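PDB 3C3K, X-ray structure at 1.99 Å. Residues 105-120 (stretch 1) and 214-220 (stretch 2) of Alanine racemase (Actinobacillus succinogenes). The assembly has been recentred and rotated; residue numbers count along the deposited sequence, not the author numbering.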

# COMPACT_ATOMS: atom_id res chain seq x y z
N SER B 105 9.83 16.48 7.33
CA SER B 105 9.13 16.54 6.03
C SER B 105 10.06 17.12 4.98
O SER B 105 11.22 17.41 5.26
CB SER B 105 7.87 17.40 6.09
OG SER B 105 8.18 18.68 6.50
N ILE B 106 9.56 17.23 3.75
CA ILE B 106 10.24 17.99 2.73
C ILE B 106 9.61 19.39 2.66
O ILE B 106 8.60 19.66 3.34
CB ILE B 106 10.09 17.30 1.33
CG1 ILE B 106 8.61 17.36 0.86
CG2 ILE B 106 10.69 15.88 1.38
CD1 ILE B 106 8.37 17.18 -0.62
N ASP B 107 10.19 20.25 1.80
CA ASP B 107 9.60 21.56 1.50
C ASP B 107 8.68 21.43 0.27
O ASP B 107 9.13 21.47 -0.85
CB ASP B 107 10.73 22.56 1.20
CG ASP B 107 10.22 23.96 0.94
OD1 ASP B 107 9.04 24.20 0.63
OD2 ASP B 107 11.04 24.86 1.02
N ASP B 108 7.38 21.34 0.49
CA ASP B 108 6.41 21.14 -0.56
C ASP B 108 6.30 22.31 -1.51
O ASP B 108 6.02 22.14 -2.71
CB ASP B 108 5.06 20.79 0.04
CG ASP B 108 5.03 19.34 0.52
OD1 ASP B 108 5.23 18.50 -0.34
OD2 ASP B 108 4.90 19.05 1.72
N VAL B 109 6.45 23.51 -0.98
CA VAL B 109 6.35 24.71 -1.85
C VAL B 109 7.51 24.76 -2.79
O VAL B 109 7.28 24.95 -3.95
CB VAL B 109 6.28 26.02 -1.06
CG1 VAL B 109 6.20 27.26 -2.04
CG2 VAL B 109 5.05 25.99 -0.29
N ALA B 110 8.74 24.52 -2.32
CA ALA B 110 9.89 24.57 -3.23
C ALA B 110 9.81 23.46 -4.30
O ALA B 110 10.10 23.72 -5.47
CB ALA B 110 11.26 24.48 -2.50
N ALA B 111 9.46 22.23 -3.90
CA ALA B 111 9.31 21.14 -4.87
C ALA B 111 8.25 21.43 -5.92
O ALA B 111 8.50 21.15 -7.06
CB ALA B 111 8.98 19.83 -4.18
N SER B 112 7.05 21.92 -5.54
CA SER B 112 6.05 22.14 -6.55
C SER B 112 6.33 23.29 -7.48
O SER B 112 6.01 23.19 -8.64
CB SER B 112 4.62 22.19 -6.00
OG SER B 112 4.71 22.84 -4.79
N GLU B 113 6.97 24.36 -7.00
CA GLU B 113 7.33 25.45 -7.91
C GLU B 113 8.38 24.97 -8.88
O GLU B 113 8.36 25.38 -10.01
CB GLU B 113 7.84 26.72 -7.15
CG GLU B 113 6.82 27.29 -6.20
CD GLU B 113 7.34 28.53 -5.49
OE1 GLU B 113 8.51 28.55 -5.07
OE2 GLU B 113 6.54 29.45 -5.30
N TYR B 114 9.34 24.17 -8.41
CA TYR B 114 10.38 23.54 -9.24
C TYR B 114 9.80 22.67 -10.32
O TYR B 114 10.28 22.67 -11.40
CB TYR B 114 11.29 22.62 -8.41
CG TYR B 114 12.54 22.21 -9.15
CD1 TYR B 114 12.58 21.05 -9.91
CD2 TYR B 114 13.70 22.99 -9.09
CE1 TYR B 114 13.76 20.66 -10.60
CE2 TYR B 114 14.88 22.63 -9.77
CZ TYR B 114 14.89 21.48 -10.54
OH TYR B 114 16.07 21.14 -11.17
N VAL B 115 8.79 21.87 -9.99
CA VAL B 115 7.98 21.11 -10.98
C VAL B 115 7.44 21.98 -12.09
O VAL B 115 7.69 21.72 -13.26
CB VAL B 115 6.89 20.30 -10.31
CG1 VAL B 115 5.91 19.74 -11.40
CG2 VAL B 115 7.55 19.15 -9.43
N VAL B 116 6.74 23.04 -11.73
CA VAL B 116 6.24 24.00 -12.71
C VAL B 116 7.37 24.66 -13.50
O VAL B 116 7.29 24.76 -14.73
CB VAL B 116 5.38 25.07 -12.07
CG1 VAL B 116 4.95 26.11 -13.11
CG2 VAL B 116 4.16 24.41 -11.44
N ASP B 117 8.44 25.07 -12.85
CA ASP B 117 9.51 25.68 -13.63
C ASP B 117 10.05 24.71 -14.68
O ASP B 117 10.36 25.15 -15.76
CB ASP B 117 10.68 26.15 -12.77
CG ASP B 117 10.33 27.29 -11.89
OD1 ASP B 117 9.28 27.94 -12.07
OD2 ASP B 117 11.14 27.55 -11.00
N GLN B 118 10.18 23.41 -14.35
CA GLN B 118 10.73 22.44 -15.30
C GLN B 118 9.80 22.20 -16.46
O GLN B 118 10.22 22.19 -17.60
CB GLN B 118 11.04 21.10 -14.64
CG GLN B 118 12.06 21.16 -13.53
CD GLN B 118 13.15 22.11 -13.81
OE1 GLN B 118 13.95 21.89 -14.73
NE2 GLN B 118 13.25 23.16 -13.00
N LEU B 119 8.51 22.00 -16.17
CA LEU B 119 7.52 21.95 -17.24
C LEU B 119 7.56 23.18 -18.17
O LEU B 119 7.51 23.03 -19.36
CB LEU B 119 6.11 21.66 -16.71
CG LEU B 119 5.94 20.30 -16.05
CD1 LEU B 119 4.70 20.27 -15.15
CD2 LEU B 119 5.90 19.16 -17.09
N VAL B 120 7.66 24.38 -17.63
CA VAL B 120 7.70 25.61 -18.46
C VAL B 120 8.98 25.69 -19.28
O VAL B 120 8.92 26.08 -20.44
CB VAL B 120 7.54 26.86 -17.58
CG1 VAL B 120 8.01 28.20 -18.30
CG2 VAL B 120 6.10 26.97 -17.09
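Stretch 2 (214-220) VAVVGFD

The centre of the contact is apolar and is built on V217, whose CA-to-CB bond points toward the helix. V217 CG1 lies 3.8 Å from V115 CG1, and V217 CG2 lies 3.9 Å from L119 CD2, so one valine of stretch 2 meets two residues spaced one helical turn apart. L119 CD2 also approaches A215 CB at 4.0 Å. The CA register agrees with these contacts: V115 CA and V217 CA are 7.8 Å apart, L119 CA and A215 CA 8.1 Å.

These pairs also fix the direction. As the helix advances from V115 to L119, its partner steps back from V217 to A215, and the axes of helix 108-120 and strand 215-217 accordingly make an angle of 164° between their N-to-C directions, close to antiparallel. The closest approach of the axes is 10.6 Å, a separation bridged by side chains; no hydrogen bond crosses between the stretches. From A111 to V120 each NH donates to the carbonyl four residues earlier, as in L119 N to V115 O at 3.0 Å. The strand residues A215, V216 and V217 have extended backbones, with phi/psi of -82/151, -129/135 and -130/136. Their side chains alternate as extended geometry requires: A215 and V217 point toward the helix, V216 away.

Beyond V217, G218 has no side chain to offer, and F219 carries the contact toward the start of the helix. With 87 Å² covered by stretch 1, F219 has the largest buried area of any residue here, out of 314 Å² summed over both sides. Its chi1 of -144° lies between wells. I106 CD1 approaches the ring at its edge, near the ring plane, 3.7 Å from F219 CE1, while A111 CB is 4.0 Å from F219 CZ. A111 is one turn before V115, so A111, V115 and L119 form a single row along the helix, all pointing toward stretch 2.

The polar edge begins at D108. The CA-to-CB bond of D108 points sideways, but its side chain, with chi1 at -76° (m), brings D108 OD1 to 3.6 Å from F219 CZ. This is a contact of a carboxylate oxygen with a ring carbon; OD1 is hydrogen-bonded elsewhere in the structure. The carbonyl of D108 accepts from S112 OG, with S112 OG to D108 O at 2.6 Å. Just before the helix, out of reach of stretch 2, D107 occupies the N-cap position: D107 OD1 accepts from A110 N at 3.0 Å with an N-H...O angle of 170°, satisfying an amide in the first turn.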

# COMPACT_ATOMS: atom_id res chain seq x y z
N VAL B 214 0.77 15.63 -23.99
CA VAL B 214 0.53 15.96 -22.59
C VAL B 214 1.61 15.24 -21.73
O VAL B 214 1.75 14.01 -21.73
CB VAL B 214 -0.84 15.53 -22.13
CG1 VAL B 214 -1.08 15.94 -20.64
CG2 VAL B 214 -2.01 16.13 -23.03
N ALA B 215 2.38 16.05 -21.02
CA ALA B 215 3.41 15.60 -20.11
C ALA B 215 2.69 15.25 -18.79
O ALA B 215 1.66 15.86 -18.49
CB ALA B 215 4.33 16.74 -19.87
N VAL B 216 3.22 14.32 -18.00
CA VAL B 216 2.70 13.97 -16.66
C VAL B 216 3.83 13.99 -15.65
O VAL B 216 4.91 13.47 -15.92
CB VAL B 216 1.99 12.58 -16.64
CG1 VAL B 216 1.36 12.29 -15.25
CG2 VAL B 216 0.91 12.45 -17.74
N VAL B 217 3.59 14.60 -14.48
CA VAL B 217 4.51 14.58 -13.36
C VAL B 217 3.71 14.15 -12.12
O VAL B 217 2.55 14.57 -11.92
CB VAL B 217 5.22 15.96 -13.13
CG1 VAL B 217 6.08 15.98 -11.81
CG2 VAL B 217 6.04 16.32 -14.36
N GLY B 218 4.30 13.26 -11.34
CA GLY B 218 3.68 12.84 -10.07
C GLY B 218 4.34 13.37 -8.80
O GLY B 218 4.96 14.43 -8.79
N PHE B 219 4.17 12.66 -7.69
CA PHE B 219 4.74 13.10 -6.41
C PHE B 219 4.96 11.92 -5.48
O PHE B 219 4.09 11.07 -5.34
CB PHE B 219 3.86 14.17 -5.77
CG PHE B 219 4.62 15.25 -5.03
CD1 PHE B 219 5.21 14.97 -3.81
CD2 PHE B 219 4.72 16.53 -5.54
CE1 PHE B 219 5.92 15.96 -3.10
CE2 PHE B 219 5.44 17.56 -4.84
CZ PHE B 219 6.05 17.24 -3.59
N ASP B 220 6.16 11.82 -4.93
CA ASP B 220 6.53 10.88 -3.84
C ASP B 220 7.64 9.91 -4.20
O ASP B 220 8.44 9.57 -3.36
CB ASP B 220 5.35 10.10 -3.27
CG ASP B 220 4.43 10.94 -2.39
OD1 ASP B 220 4.72 12.09 -2.07
OD2 ASP B 220 3.40 10.43 -2.01